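Local coordinates for protein EmGH1 (Erythrobacter marinus, PDB 5Z87) that probably hydrolyses beta-glucosidic linkages as a glycoside hydrolase of family 3, with arabinofuranosidase and xylosidase activities also possible, at residues T55-L63 with E366-L377; H290-R301 with M336-I344. All coordinates share one frame; numbering follows the deposited sequence.

Contact 1 of 2, residues T55-L63 with E366-L377; sequences TLDEMAAQL and ERYVRRAAERIL
Met59 enters the groove of helix 366-377 as a knob in a hole formed by Glu366, Val369, Arg370 and Ala373. Its CB rests on Ala373 CB at 3.7 Å, while a bend at the last torsion (chi3 -63°) turns the methyl CE back to Glu366 OE2. The sulfur lies obliquely across the aliphatic part of Arg370, Met59 SD 3.8 Å from Arg370 CD. Apolar packing continues around Val369 CG1, which reaches Leu56, Met59, Ala60 and Leu63; Leu63 CD2 meets Ala372 CB and presses on the backbone of the facing helix, 3.5 Å from Ala373 N. The helix axes pass 8.8 Å apart at 53°, an approach consistent with an alanine at 373. Both helices belong to the N-terminal, TIM-barrel-like domain of family 3, where the contact joins helix 56-61 to helix 366-382, some 300 residues later in the chain.

Thr55 and Glu58 close a capping box at the start of helix 56-61, Glu58 N reaching Thr55 OG1 at 3.1 Å. Arg370 holds Glu374 side-on, NE and NH2 both donating to OE1 close to the guanidinium plane, with NE at 2.7 Å. With an alanine here, CB would stay beside the sulfur, but losing the rest would probably strip part of its cover and leave Glu374 OE1 without its two-nitrogen grip. Gln62 OE1, 3.9 Å from Leu377 CD2, accepts a hydrogen bond from Lys380.

Contact 2 of 2, residues H290-R301 with M336-I344; sequences HADTHLLNDVLR and MGLRAGVDI
The backbones of Thr293 and Ala340 approach to 4.4 Å between CA atoms, as helix 293-301 and the end of helix 336-340 run nearly parallel, their axes 18° apart. This is helix-end packing in the TIM-barrel-like N-terminal domain, and glycine or alanine at 337, 340 and 341 is consistent with so close an approach. Gly337 puts its CA against His290 O in a CA-H...O contact of 3.6 Å. Gly341 ends the second helix with positive phi (133°), a conformation that by itself calls for glycine; a side chain there would also crowd Leu296 O.

Ala340 is the central apolar piece: its CB packs against Ala291 C at 3.8 Å and beside Thr293 OG1. Leu296 lies alongside, its CB 3.5 Å from Ala340 O and its CD1 3.7 Å from Val342 CG2. With CG2 anti to its own carbonyl carbon, Val342 places that methyl group against both Leu296 CD1 and His290 O. His290 NE2 accepts a hydrogen bond from the backbone N of Asp313, a residue of the ligand pocket.

Charge takes over at the far end. Arg301 NH1 meets Asp343 OD2 in a salt bridge of 2.9 Å, the two side chains coming from opposite directions with guanidinium and carboxylate planes 58° apart. Arg301 also donates to the backbone carbonyls of Phe306 and Gly308, whereas Asp343 has a second cationic partner in Arg375. Beside this pair a water bridges the segments, donating to Leu296 O and Gly341 O and accepting from Arg301 NE at 3.1 Å, at the edge of the guanidinium and in its plane.

In the fold
Contacts 1 and 2 show how neighbouring contacts of one domain are coupled: their centres lie about 15 Å apart, and both segments of contact 2 fall in the sequence between those of contact 1. The direct join is a salt bridge from Arg375 NH1, on helix 366-377, to Asp343 OD1 at 2.7 Å. Leu63 CD2 also packs against Asp343 O, 3.3 Å away, bringing segment 55-63 to the same aspartate. Asp343 and Ile344 pair through their backbones with Val310. Neither contact lies at an annotated site, but in contact 2 the side chain of Asp292 is about 3 Å from a bound magnesium ion, and Asp313 links that contact to the pocket occupied here by dithiothreitol.

Contact 1 of 2, residues T55-L63 with E366-L377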
loop_
_atom_site.group_PDB
_atom_site.type_symbol
_atom_site.label_atom_id
_atom_site.label_comp_id
_atom_site.label_asym_id
_atom_site.label_seq_id
_atom_site.Cartn_x
_atom_site.Cartn_y
_atom_site.Cartn_z
ATOM N N THR A 55 -13.586 46.952 3.202
ATOM C CA THR A 55 -13.028 47.017 1.861
ATOM C C THR A 55 -12.452 45.656 1.441
ATOM O O THR A 55 -12.315 44.727 2.241
ATOM C CB THR A 55 -11.939 48.091 1.784
ATOM O OG1 THR A 55 -10.765 47.646 2.490
ATOM C CG2 THR A 55 -12.446 49.424 2.383
ATOM N N LEU A 56 -12.103 45.556 0.156
ATOM C CA LEU A 56 -11.391 44.386 -0.350
ATOM C C LEU A 56 -10.121 44.115 0.454
ATOM O O LEU A 56 -9.872 42.980 0.881
ATOM C CB LEU A 56 -11.050 44.591 -1.826
ATOM C CG LEU A 56 -10.083 43.592 -2.462
ATOM C CD1 LEU A 56 -10.696 42.211 -2.447
ATOM C CD2 LEU A 56 -9.741 44.002 -3.885
ATOM N N ASP A 57 -9.306 45.152 0.670
ATOM C CA ASP A 57 -8.043 44.982 1.382
ATOM C C ASP A 57 -8.257 44.573 2.834
ATOM O O ASP A 57 -7.458 43.802 3.387
ATOM C CB ASP A 57 -7.222 46.271 1.309
ATOM C CG ASP A 57 -6.661 46.524 -0.077
ATOM O OD1 ASP A 57 -6.855 45.669 -0.963
ATOM O OD2 ASP A 57 -6.019 47.576 -0.284
ATOM N N GLU A 58 -9.327 45.061 3.464
ATOM C CA GLU A 58 -9.587 44.699 4.854
ATOM C C GLU A 58 -10.068 43.257 4.977
ATOM O O GLU A 58 -9.674 42.544 5.905
ATOM C CB GLU A 58 -10.604 45.660 5.464
ATOM C CG GLU A 58 -10.085 47.106 5.564
ATOM C CD GLU A 58 -11.149 48.045 6.101
ATOM O OE1 GLU A 58 -12.342 47.853 5.756
ATOM O OE2 GLU A 58 -10.791 48.959 6.880
ATOM N N MET A 59 -10.930 42.814 4.062
ATOM C CA MET A 59 -11.349 41.419 4.073
ATOM C C MET A 59 -10.188 40.491 3.742
ATOM O O MET A 59 -10.023 39.443 4.378
ATOM C CB MET A 59 -12.491 41.205 3.090
ATOM C CG MET A 59 -13.796 41.774 3.573
ATOM S SD MET A 59 -15.141 41.384 2.449
ATOM C CE MET A 59 -14.583 42.247 0.975
ATOM N N ALA A 60 -9.372 40.866 2.756
ATOM C CA ALA A 60 -8.267 40.008 2.355
ATOM C C ALA A 60 -7.285 39.797 3.495
ATOM O O ALA A 60 -6.698 38.719 3.614
ATOM C CB ALA A 60 -7.559 40.594 1.137
ATOM N N ALA A 61 -7.112 40.793 4.353
ATOM C CA ALA A 61 -6.134 40.661 5.428
ATOM C C ALA A 61 -6.542 39.577 6.424
ATOM O O ALA A 61 -5.681 38.964 7.064
ATOM C CB ALA A 61 -5.951 42.011 6.128
ATOM N N GLN A 62 -7.845 39.328 6.563
ATOM C CA GLN A 62 -8.338 38.265 7.426
ATOM C C GLN A 62 -8.017 36.861 6.902
ATOM O O GLN A 62 -8.305 35.889 7.603
ATOM C CB GLN A 62 -9.855 38.418 7.616
ATOM C CG GLN A 62 -10.268 39.749 8.249
ATOM C CD GLN A 62 -9.786 39.884 9.684
ATOM O OE1 GLN A 62 -10.011 39.001 10.521
ATOM N NE2 GLN A 62 -9.085 40.985 9.973
ATOM N N LEU A 63 -7.430 36.722 5.711
ATOM C CA LEU A 63 -7.148 35.405 5.148
ATOM C C LEU A 63 -5.689 34.995 5.310
ATOM O O LEU A 63 -5.283 33.960 4.770
ATOM C CB LEU A 63 -7.545 35.362 3.669
ATOM C CG LEU A 63 -8.931 35.941 3.350
ATOM C CD1 LEU A 63 -9.309 35.683 1.916
ATOM C CD2 LEU A 63 -9.990 35.367 4.274
ATOM N N GLU A 366 -14.100 38.930 -6.635
ATOM C CA GLU A 366 -14.005 39.406 -5.258
ATOM C C GLU A 366 -14.869 38.573 -4.318
ATOM O O GLU A 366 -14.544 38.441 -3.132
ATOM C CB GLU A 366 -14.381 40.894 -5.191
ATOM C CG GLU A 366 -14.891 41.388 -3.839
ATOM C CD GLU A 366 -14.686 42.890 -3.643
ATOM O OE1 GLU A 366 -14.250 43.569 -4.602
ATOM O OE2 GLU A 366 -14.947 43.385 -2.520
ATOM N N ARG A 367 -15.941 37.964 -4.836
ATOM C CA ARG A 367 -16.840 37.202 -3.981
ATOM C C ARG A 367 -16.147 36.025 -3.284
ATOM O O ARG A 367 -16.633 35.576 -2.241
ATOM C CB ARG A 367 -18.043 36.716 -4.794
ATOM C CG ARG A 367 -17.774 35.520 -5.700
ATOM C CD ARG A 367 -19.072 35.006 -6.315
ATOM N NE ARG A 367 -19.053 33.565 -6.573
ATOM C CZ ARG A 367 -18.736 33.025 -7.745
ATOM N NH1 ARG A 367 -18.746 31.707 -7.894
ATOM N NH2 ARG A 367 -18.403 33.805 -8.766
ATOM N N TYR A 368 -15.024 35.524 -3.821
ATOM C CA TYR A 368 -14.289 34.456 -3.137
ATOM C C TYR A 368 -13.552 34.993 -1.913
ATOM O O TYR A 368 -13.486 34.325 -0.874
ATOM C CB TYR A 368 -13.316 33.778 -4.114
ATOM C CG TYR A 368 -14.029 32.888 -5.110
ATOM C CD1 TYR A 368 -14.516 31.640 -4.730
ATOM C CD2 TYR A 368 -14.232 33.297 -6.423
ATOM C CE1 TYR A 368 -15.178 30.823 -5.623
ATOM C CE2 TYR A 368 -14.900 32.476 -7.329
ATOM C CZ TYR A 368 -15.370 31.243 -6.915
ATOM O OH TYR A 368 -16.038 30.426 -7.793
ATOM N N VAL A 369 -12.996 36.202 -2.015
ATOM C CA VAL A 369 -12.406 36.840 -0.846
ATOM C C VAL A 369 -13.462 37.049 0.226
ATOM O O VAL A 369 -13.228 36.773 1.408
ATOM C CB VAL A 369 -11.726 38.158 -1.248
ATOM C CG1 VAL A 369 -11.232 38.885 -0.018
ATOM C CG2 VAL A 369 -10.566 37.871 -2.188
ATOM N N ARG A 370 -14.654 37.496 -0.177
ATOM C CA ARG A 370 -15.730 37.760 0.774
ATOM C C ARG A 370 -16.272 36.467 1.384
ATOM O O ARG A 370 -16.589 36.425 2.582
ATOM C CB ARG A 370 -16.841 38.555 0.071
ATOM C CG ARG A 370 -18.228 38.488 0.706
ATOM C CD ARG A 370 -18.250 39.184 2.038
ATOM N NE ARG A 370 -19.529 39.067 2.748
ATOM C CZ ARG A 370 -20.405 40.068 2.868
ATOM N NH1 ARG A 370 -20.143 41.243 2.304
ATOM N NH2 ARG A 370 -21.541 39.894 3.543
ATOM N N ARG A 371 -16.395 35.405 0.576
ATOM C CA ARG A 371 -16.805 34.111 1.120
ATOM C C ARG A 371 -15.841 33.652 2.210
ATOM O O ARG A 371 -16.258 33.253 3.306
ATOM C CB ARG A 371 -16.894 33.072 -0.004
ATOM C CG ARG A 371 -17.430 31.711 0.459
ATOM C CD ARG A 371 -17.417 30.679 -0.679
ATOM N NE ARG A 371 -16.062 30.307 -1.104
ATOM C CZ ARG A 371 -15.788 29.301 -1.934
ATOM N NH1 ARG A 371 -16.770 28.553 -2.436
ATOM N NH2 ARG A 371 -14.533 29.038 -2.264
ATOM N N ALA A 372 -14.541 33.746 1.945
ATOM C CA ALA A 372 -13.560 33.294 2.922
ATOM C C ALA A 372 -13.538 34.204 4.150
ATOM O O ALA A 372 -13.631 33.726 5.290
ATOM C CB ALA A 372 -12.180 33.213 2.266
ATOM N N ALA A 373 -13.444 35.525 3.943
ATOM C CA ALA A 373 -13.340 36.437 5.085
ATOM C C ALA A 373 -14.576 36.378 5.975
ATOM O O ALA A 373 -14.476 36.573 7.192
ATOM C CB ALA A 373 -13.090 37.866 4.610
ATOM N N GLU A 374 -15.745 36.082 5.410
ATOM C CA GLU A 374 -16.931 36.061 6.248
ATOM C C GLU A 374 -16.931 34.840 7.159
ATOM O O GLU A 374 -17.338 34.937 8.322
ATOM C CB GLU A 374 -18.205 36.121 5.394
ATOM C CG GLU A 374 -19.444 36.373 6.249
ATOM C CD GLU A 374 -20.716 36.596 5.444
ATOM O OE1 GLU A 374 -20.653 37.285 4.394
ATOM O OE2 GLU A 374 -21.776 36.074 5.875
ATOM N N ARG A 375 -16.466 33.687 6.654
ATOM C CA ARG A 375 -16.321 32.499 7.497
ATOM C C ARG A 375 -15.402 32.784 8.674
ATOM O O ARG A 375 -15.728 32.473 9.829
ATOM C CB ARG A 375 -15.773 31.323 6.674
ATOM C CG ARG A 375 -16.757 30.732 5.701
ATOM C CD ARG A 375 -16.076 30.230 4.447
ATOM N NE ARG A 375 -17.008 29.473 3.620
ATOM C CZ ARG A 375 -16.673 28.790 2.530
ATOM N NH1 ARG A 375 -15.415 28.758 2.112
ATOM N NH2 ARG A 375 -17.608 28.141 1.854
ATOM N N ILE A 376 -14.245 33.386 8.385
ATOM C CA ILE A 376 -13.271 33.751 9.413
ATOM C C ILE A 376 -13.906 34.655 10.465
ATOM O O ILE A 376 -13.779 34.418 11.673
ATOM C CB ILE A 376 -12.060 34.433 8.762
ATOM C CG1 ILE A 376 -11.347 33.470 7.818
ATOM C CG2 ILE A 376 -11.113 34.974 9.839
ATOM C CD1 ILE A 376 -10.732 32.293 8.542
ATOM N N LEU A 377 -14.580 35.721 10.015
ATOM C CA LEU A 377 -15.208 36.666 10.938
ATOM C C LEU A 377 -16.257 35.982 11.804
ATOM O O LEU A 377 -16.334 36.232 13.012
ATOM C CB LEU A 377 -15.834 37.814 10.149
ATOM C CG LEU A 377 -14.784 38.685 9.460
ATOM C CD1 LEU A 377 -15.470 39.709 8.564
ATOM C CD2 LEU A 377 -13.891 39.357 10.485
#

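Contact 2 of 2, residues H290-R301 with M336-I344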
loop_
_atom_site.group_PDB
_atom_site.type_symbol
_atom_site.label_atom_id
_atom_site.label_comp_id
_atom_site.label_asym_id
_atom_site.label_seq_id
_atom_site.Cartn_x
_atom_site.Cartn_y
_atom_site.Cartn_z
ATOM N N HIS A 290 -5.488 20.419 -0.799
ATOM C CA HIS A 290 -5.682 21.864 -0.714
ATOM C C HIS A 290 -6.285 22.454 -1.984
ATOM O O HIS A 290 -6.639 23.637 -1.980
ATOM C CB HIS A 290 -4.354 22.557 -0.399
ATOM C CG HIS A 290 -3.968 22.482 1.043
ATOM N ND1 HIS A 290 -3.454 21.336 1.616
ATOM C CD2 HIS A 290 -4.057 23.398 2.042
ATOM C CE1 HIS A 290 -3.234 21.554 2.905
ATOM N NE2 HIS A 290 -3.587 22.798 3.187
ATOM N N ALA A 291 -6.411 21.665 -3.058
ATOM C CA ALA A 291 -7.115 22.065 -4.276
ATOM C C ALA A 291 -8.260 21.117 -4.616
ATOM O O ALA A 291 -8.701 21.078 -5.765
ATOM C CB ALA A 291 -6.155 22.150 -5.468
ATOM N N ASP A 292 -8.763 20.365 -3.639
ATOM C CA ASP A 292 -9.752 19.317 -3.878
ATOM C C ASP A 292 -11.149 19.898 -3.660
ATOM O O ASP A 292 -11.707 19.844 -2.560
ATOM C CB ASP A 292 -9.474 18.119 -2.974
ATOM C CG ASP A 292 -10.243 16.875 -3.383
ATOM O OD1 ASP A 292 -11.365 17.006 -3.931
ATOM O OD2 ASP A 292 -9.731 15.753 -3.147
ATOM N N THR A 293 -11.732 20.434 -4.740
ATOM C CA THR A 293 -13.048 21.068 -4.651
ATOM C C THR A 293 -14.108 20.079 -4.204
ATOM O O THR A 293 -14.998 20.427 -3.425
ATOM C CB THR A 293 -13.454 21.674 -6.003
ATOM O OG1 THR A 293 -12.486 22.641 -6.427
ATOM C CG2 THR A 293 -14.817 22.350 -5.892
ATOM N N HIS A 294 -14.053 18.848 -4.711
ATOM C CA HIS A 294 -14.989 17.826 -4.253
ATOM C C HIS A 294 -14.949 17.667 -2.734
ATOM O O HIS A 294 -15.992 17.594 -2.073
ATOM C CB HIS A 294 -14.672 16.493 -4.933
ATOM C CG HIS A 294 -15.342 15.314 -4.294
ATOM N ND1 HIS A 294 -16.698 15.086 -4.393
ATOM C CD2 HIS A 294 -14.843 14.305 -3.540
ATOM C CE1 HIS A 294 -17.005 13.983 -3.731
ATOM N NE2 HIS A 294 -15.896 13.489 -3.206
ATOM N N LEU A 295 -13.745 17.607 -2.164
ATOM C CA LEU A 295 -13.612 17.418 -0.721
ATOM C C LEU A 295 -13.956 18.697 0.043
ATOM O O LEU A 295 -14.794 18.683 0.953
ATOM C CB LEU A 295 -12.183 16.966 -0.403
ATOM C CG LEU A 295 -11.915 15.870 0.627
ATOM C CD1 LEU A 295 -13.018 14.826 0.622
ATOM C CD2 LEU A 295 -10.544 15.218 0.361
ATOM N N LEU A 296 -13.305 19.815 -0.309
ATOM C CA LEU A 296 -13.420 21.068 0.435
ATOM C C LEU A 296 -14.740 21.802 0.196
ATOM O O LEU A 296 -15.108 22.663 0.997
ATOM C CB LEU A 296 -12.251 21.995 0.080
ATOM C CG LEU A 296 -10.864 21.504 0.518
ATOM C CD1 LEU A 296 -9.749 22.461 0.121
ATOM C CD2 LEU A 296 -10.843 21.270 2.021
ATOM N N ASN A 297 -15.471 21.485 -0.871
ATOM C CA ASN A 297 -16.731 22.166 -1.138
ATOM C C ASN A 297 -17.918 21.214 -1.189
ATOM O O ASN A 297 -18.848 21.357 -0.387
ATOM C CB ASN A 297 -16.646 22.950 -2.448
ATOM C CG ASN A 297 -17.942 23.684 -2.754
ATOM O OD1 ASN A 297 -18.197 24.747 -2.196
ATOM N ND2 ASN A 297 -18.778 23.104 -3.615
ATOM N N ASP A 298 -17.924 20.263 -2.126
ATOM C CA ASP A 298 -19.097 19.420 -2.323
ATOM C C ASP A 298 -19.433 18.630 -1.067
ATOM O O ASP A 298 -20.596 18.569 -0.652
ATOM C CB ASP A 298 -18.876 18.475 -3.507
ATOM C CG ASP A 298 -18.625 19.223 -4.813
ATOM O OD1 ASP A 298 -18.528 20.467 -4.781
ATOM O OD2 ASP A 298 -18.523 18.558 -5.867
ATOM N N VAL A 299 -18.426 18.007 -0.456
ATOM C CA VAL A 299 -18.664 17.219 0.749
ATOM C C VAL A 299 -18.774 18.120 1.974
ATOM O O VAL A 299 -19.731 18.025 2.750
ATOM C CB VAL A 299 -17.553 16.170 0.928
ATOM C CG1 VAL A 299 -17.564 15.636 2.344
ATOM C CG2 VAL A 299 -17.718 15.035 -0.085
ATOM N N LEU A 300 -17.792 18.997 2.165
ATOM C CA LEU A 300 -17.681 19.710 3.431
ATOM C C LEU A 300 -18.749 20.794 3.545
ATOM O O LEU A 300 -19.444 20.877 4.560
ATOM C CB LEU A 300 -16.279 20.290 3.571
ATOM C CG LEU A 300 -15.916 21.038 4.856
ATOM C CD1 LEU A 300 -16.089 20.176 6.092
ATOM C CD2 LEU A 300 -14.495 21.523 4.729
ATOM N N ARG A 301 -18.919 21.602 2.494
ATOM C CA ARG A 301 -19.922 22.666 2.490
ATOM C C ARG A 301 -21.311 22.142 2.136
ATOM O O ARG A 301 -22.263 22.321 2.900
ATOM C CB ARG A 301 -19.513 23.779 1.518
ATOM C CG ARG A 301 -18.195 24.435 1.868
ATOM C CD ARG A 301 -18.192 24.972 3.290
ATOM N NE ARG A 301 -16.886 25.532 3.647
ATOM C CZ ARG A 301 -16.640 26.227 4.752
ATOM N NH1 ARG A 301 -15.412 26.685 4.960
ATOM N NH2 ARG A 301 -17.613 26.460 5.645
ATOM N N MET A 336 -6.453 28.579 -6.979
ATOM C CA MET A 336 -6.975 27.221 -6.817
ATOM C C MET A 336 -7.400 26.950 -5.376
ATOM O O MET A 336 -8.501 26.444 -5.129
ATOM C CB MET A 336 -5.933 26.200 -7.264
ATOM C CG MET A 336 -5.790 26.097 -8.764
ATOM S SD MET A 336 -4.620 24.797 -9.224
ATOM C CE MET A 336 -4.597 25.009 -11.007
ATOM N N GLY A 337 -6.534 27.277 -4.405
ATOM C CA GLY A 337 -6.890 27.044 -3.010
ATOM C C GLY A 337 -8.137 27.799 -2.571
ATOM O O GLY A 337 -9.017 27.243 -1.899
ATOM N N LEU A 338 -8.231 29.078 -2.933
ATOM C CA LEU A 338 -9.372 29.878 -2.492
ATOM C C LEU A 338 -10.675 29.386 -3.119
ATOM O O LEU A 338 -11.684 29.210 -2.421
ATOM C CB LEU A 338 -9.126 31.352 -2.819
ATOM C CG LEU A 338 -10.058 32.321 -2.112
ATOM C CD1 LEU A 338 -9.704 32.375 -0.644
ATOM C CD2 LEU A 338 -9.958 33.706 -2.767
ATOM N N ARG A 339 -10.671 29.134 -4.435
ATOM C CA ARG A 339 -11.896 28.651 -5.072
ATOM C C ARG A 339 -12.237 27.242 -4.627
ATOM O O ARG A 339 -13.424 26.889 -4.546
ATOM C CB ARG A 339 -11.782 28.686 -6.592
ATOM C CG ARG A 339 -11.074 29.893 -7.141
ATOM C CD ARG A 339 -11.975 30.807 -7.901
ATOM N NE ARG A 339 -12.731 30.101 -8.918
ATOM C CZ ARG A 339 -12.264 29.820 -10.125
ATOM N NH1 ARG A 339 -13.031 29.172 -10.997
ATOM N NH2 ARG A 339 -11.033 30.190 -10.454
ATOM N N ALA A 340 -11.223 26.420 -4.342
ATOM C CA ALA A 340 -11.513 25.086 -3.835
ATOM C C ALA A 340 -12.233 25.178 -2.506
ATOM O O ALA A 340 -13.172 24.420 -2.248
ATOM C CB ALA A 340 -10.229 24.264 -3.698
ATOM N N GLY A 341 -11.820 26.120 -1.654
ATOM C CA GLY A 341 -12.470 26.277 -0.375
ATOM C C GLY A 341 -11.557 26.402 0.830
ATOM O O GLY A 341 -12.014 26.216 1.961
ATOM N N VAL A 342 -10.277 26.701 0.614
ATOM C CA VAL A 342 -9.386 27.090 1.704
ATOM C C VAL A 342 -9.621 28.568 2.020
ATOM O O VAL A 342 -9.443 29.431 1.154
ATOM C CB VAL A 342 -7.916 26.846 1.342
ATOM C CG1 VAL A 342 -7.031 27.281 2.498
ATOM C CG2 VAL A 342 -7.670 25.380 0.954
ATOM N N ASP A 343 -9.984 28.862 3.269
ATOM C CA ASP A 343 -10.370 30.209 3.676
ATOM C C ASP A 343 -9.205 31.027 4.215
ATOM O O ASP A 343 -9.134 32.229 3.950
ATOM C CB ASP A 343 -11.477 30.150 4.737
ATOM C CG ASP A 343 -12.705 29.426 4.250
ATOM O OD1 ASP A 343 -13.145 29.726 3.114
ATOM O OD2 ASP A 343 -13.227 28.561 4.993
ATOM N N ILE A 344 -8.295 30.419 4.976
ATOM C CA ILE A 344 -7.194 31.152 5.580
ATOM C C ILE A 344 -5.907 30.362 5.386
ATOM O O ILE A 344 -5.875 29.144 5.591
ATOM C CB ILE A 344 -7.456 31.459 7.072
ATOM C CG1 ILE A 344 -6.239 32.130 7.705
ATOM C CG2 ILE A 344 -7.847 30.221 7.828
ATOM C CD1 ILE A 344 -6.564 32.900 8.972
HETATM O O HOH W 1 -14.390 25.041 1.821
#